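Local coordinates for chain length determinant protein (Shigella flexneri, PDB 4ZM5) that probably regulates the chain length of the lipopolysaccharide O antigen as an oligomeric polysaccharide co-polymerase of the inner membrane, at residues 8-13 with 231-236. The protein carries 1 engineered substitution. Sequence-based numbering, arbitrary orientation.
Sequences STAIIT and MKPTLP
Thr234 OG1 is flanked by both its backbone N and its carbonyl carbon (chi1 61°), which aims the hydroxyl at the backbone of strand 6-13. Ser8 OG is anti to its backbone N (chi1 -179°) and reaches the carbonyl of Thr234. Met231 starts extended and bends at chi3 (72°), so that CE turns back over Thr9 and Ile11.

The two segments run antiparallel. Ile11 and Met231 form a hydrogen-bonded pair: Ile11 N to Met231 O is 2.8 Å and Met231 N to Ile11 O is 3.1 Å. Both donors lie in the carbonyl planes, on lone pairs. After Met231 the regular pairing stops; Lys232 and Pro233 intervene, and Thr234 makes the next bonds. Thr234 N donates to Thr9 O (2.8 Å) from above the carbonyl plane. Thr234 OG1 accepts a nearly straight bond from Thr9 N (3.1 Å). Ser8 OG donates to a lone pair of Thr234 O at 2.7 Å.

The Met231 side chain crosses those of Thr9 and Ile11 obliquely; CE lies 3.8 Å from Thr9 CG2 and 3.9 Å from Ile11 CG1. Glu58 of a neighbouring subunit packs on Thr9 and Met231.

The four-stranded antiparallel sheet probably belongs to the membrane-proximal alpha/beta base domain of this family. Thr9 is gripped at both N and O by one residue. One backbone N-H and two side-chain hydroxyls continue the bonding along strand 6-13, beyond strand 228-229, and so tie the C-terminal segment to the N-terminal strand.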
loop_
_atom_site.group_PDB
_atom_site.type_symbol
_atom_site.label_atom_id
_atom_site.label_comp_id
_atom_site.label_asym_id
_atom_site.label_seq_id
_atom_site.Cartn_x
_atom_site.Cartn_y
_atom_site.Cartn_z
ATOM N N SER B 8 32.709 -21.327 11.082
ATOM C CA SER B 8 31.529 -21.037 11.883
ATOM C C SER B 8 30.377 -20.762 10.943
ATOM O O SER B 8 30.541 -20.042 9.954
ATOM C CB SER B 8 31.742 -19.852 12.801
ATOM O OG SER B 8 30.577 -19.630 13.583
ATOM N N THR B 9 29.228 -21.368 11.226
ATOM C CA THR B 9 28.056 -21.264 10.368
ATOM C C THR B 9 26.850 -20.778 11.154
ATOM O O THR B 9 26.666 -21.137 12.324
ATOM C CB THR B 9 27.780 -22.644 9.715
ATOM O OG1 THR B 9 28.934 -23.053 9.011
ATOM C CG2 THR B 9 26.650 -22.617 8.725
ATOM N N ALA B 10 26.014 -19.995 10.471
ATOM C CA ALA B 10 24.726 -19.504 10.952
ATOM C C ALA B 10 23.706 -19.628 9.824
ATOM O O ALA B 10 24.082 -19.573 8.647
ATOM C CB ALA B 10 24.835 -18.064 11.435
ATOM N N ILE B 11 22.433 -19.867 10.169
ATOM C CA ILE B 11 21.361 -19.946 9.170
ATOM C C ILE B 11 20.334 -18.908 9.543
ATOM O O ILE B 11 19.819 -18.896 10.657
ATOM C CB ILE B 11 20.753 -21.357 8.954
ATOM C CG1 ILE B 11 21.851 -22.353 8.527
ATOM C CG2 ILE B 11 19.645 -21.291 7.906
ATOM C CD1 ILE B 11 21.504 -23.806 8.614
ATOM N N ILE B 12 20.048 -18.047 8.594
ATOM C CA ILE B 12 19.157 -16.920 8.776
ATOM C C ILE B 12 18.024 -16.961 7.735
ATOM O O ILE B 12 18.236 -17.414 6.605
ATOM C CB ILE B 12 20.088 -15.679 8.695
ATOM C CG1 ILE B 12 20.487 -15.226 10.103
ATOM C CG2 ILE B 12 19.627 -14.538 7.773
ATOM C CD1 ILE B 12 21.793 -14.357 10.190
ATOM N N THR B 13 16.793 -16.575 8.152
ATOM C CA THR B 13 15.656 -16.525 7.221
ATOM C C THR B 13 14.871 -15.219 7.474
ATOM O O THR B 13 15.280 -14.392 8.298
ATOM C CB THR B 13 14.791 -17.809 7.235
ATOM O OG1 THR B 13 13.962 -17.804 6.075
ATOM C CG2 THR B 13 13.930 -17.954 8.478
ATOM N N MET B 231 19.529 -20.974 12.958
ATOM C CA MET B 231 20.685 -21.454 13.697
ATOM C C MET B 231 21.659 -20.292 13.930
ATOM O O MET B 231 22.109 -19.667 12.966
ATOM C CB MET B 231 21.355 -22.593 12.898
ATOM C CG MET B 231 22.426 -23.334 13.644
ATOM S SD MET B 231 23.241 -24.533 12.567
ATOM C CE MET B 231 24.160 -23.435 11.522
ATOM N N LYS B 232 21.997 -20.019 15.204
ATOM C CA LYS B 232 22.957 -18.962 15.577
ATOM C C LYS B 232 24.400 -19.401 15.213
ATOM O O LYS B 232 24.583 -20.597 14.982
ATOM C CB LYS B 232 22.829 -18.633 17.061
ATOM C CG LYS B 232 21.428 -18.110 17.416
ATOM C CD LYS B 232 21.432 -17.367 18.717
ATOM C CE LYS B 232 20.098 -16.758 19.030
ATOM N NZ LYS B 232 20.186 -15.827 20.190
ATOM N N PRO B 233 25.435 -18.497 15.114
ATOM C CA PRO B 233 26.786 -18.973 14.723
ATOM C C PRO B 233 27.286 -20.135 15.585
ATOM O O PRO B 233 27.240 -20.078 16.822
ATOM C CB PRO B 233 27.678 -17.736 14.878
ATOM C CG PRO B 233 26.761 -16.602 14.717
ATOM C CD PRO B 233 25.438 -17.031 15.314
ATOM N N THR B 234 27.684 -21.226 14.910
ATOM C CA THR B 234 28.171 -22.432 15.572
ATOM C C THR B 234 29.583 -22.268 16.092
ATOM O O THR B 234 30.347 -21.447 15.589
ATOM C CB THR B 234 28.156 -23.652 14.639
ATOM O OG1 THR B 234 29.011 -23.432 13.516
ATOM C CG2 THR B 234 26.766 -24.071 14.223
ATOM N N LEU B 235 29.923 -23.090 17.088
ATOM C CA LEU B 235 31.255 -23.233 17.621
ATOM C C LEU B 235 31.798 -24.534 17.002
ATOM O O LEU B 235 31.327 -25.613 17.397
ATOM C CB LEU B 235 31.233 -23.267 19.169
ATOM C CG LEU B 235 32.588 -23.327 19.874
ATOM C CD1 LEU B 235 33.323 -22.013 19.763
ATOM C CD2 LEU B 235 32.408 -23.673 21.319
ATOM N N PRO B 236 32.662 -24.467 15.946
ATOM C CA PRO B 236 33.136 -25.714 15.319
ATOM C C PRO B 236 33.919 -26.585 16.317
ATOM O O PRO B 236 34.781 -26.084 17.047
ATOM C CB PRO B 236 34.000 -25.233 14.144
ATOM C CG PRO B 236 34.338 -23.827 14.448
ATOM C CD PRO B 236 33.234 -23.275 15.285
#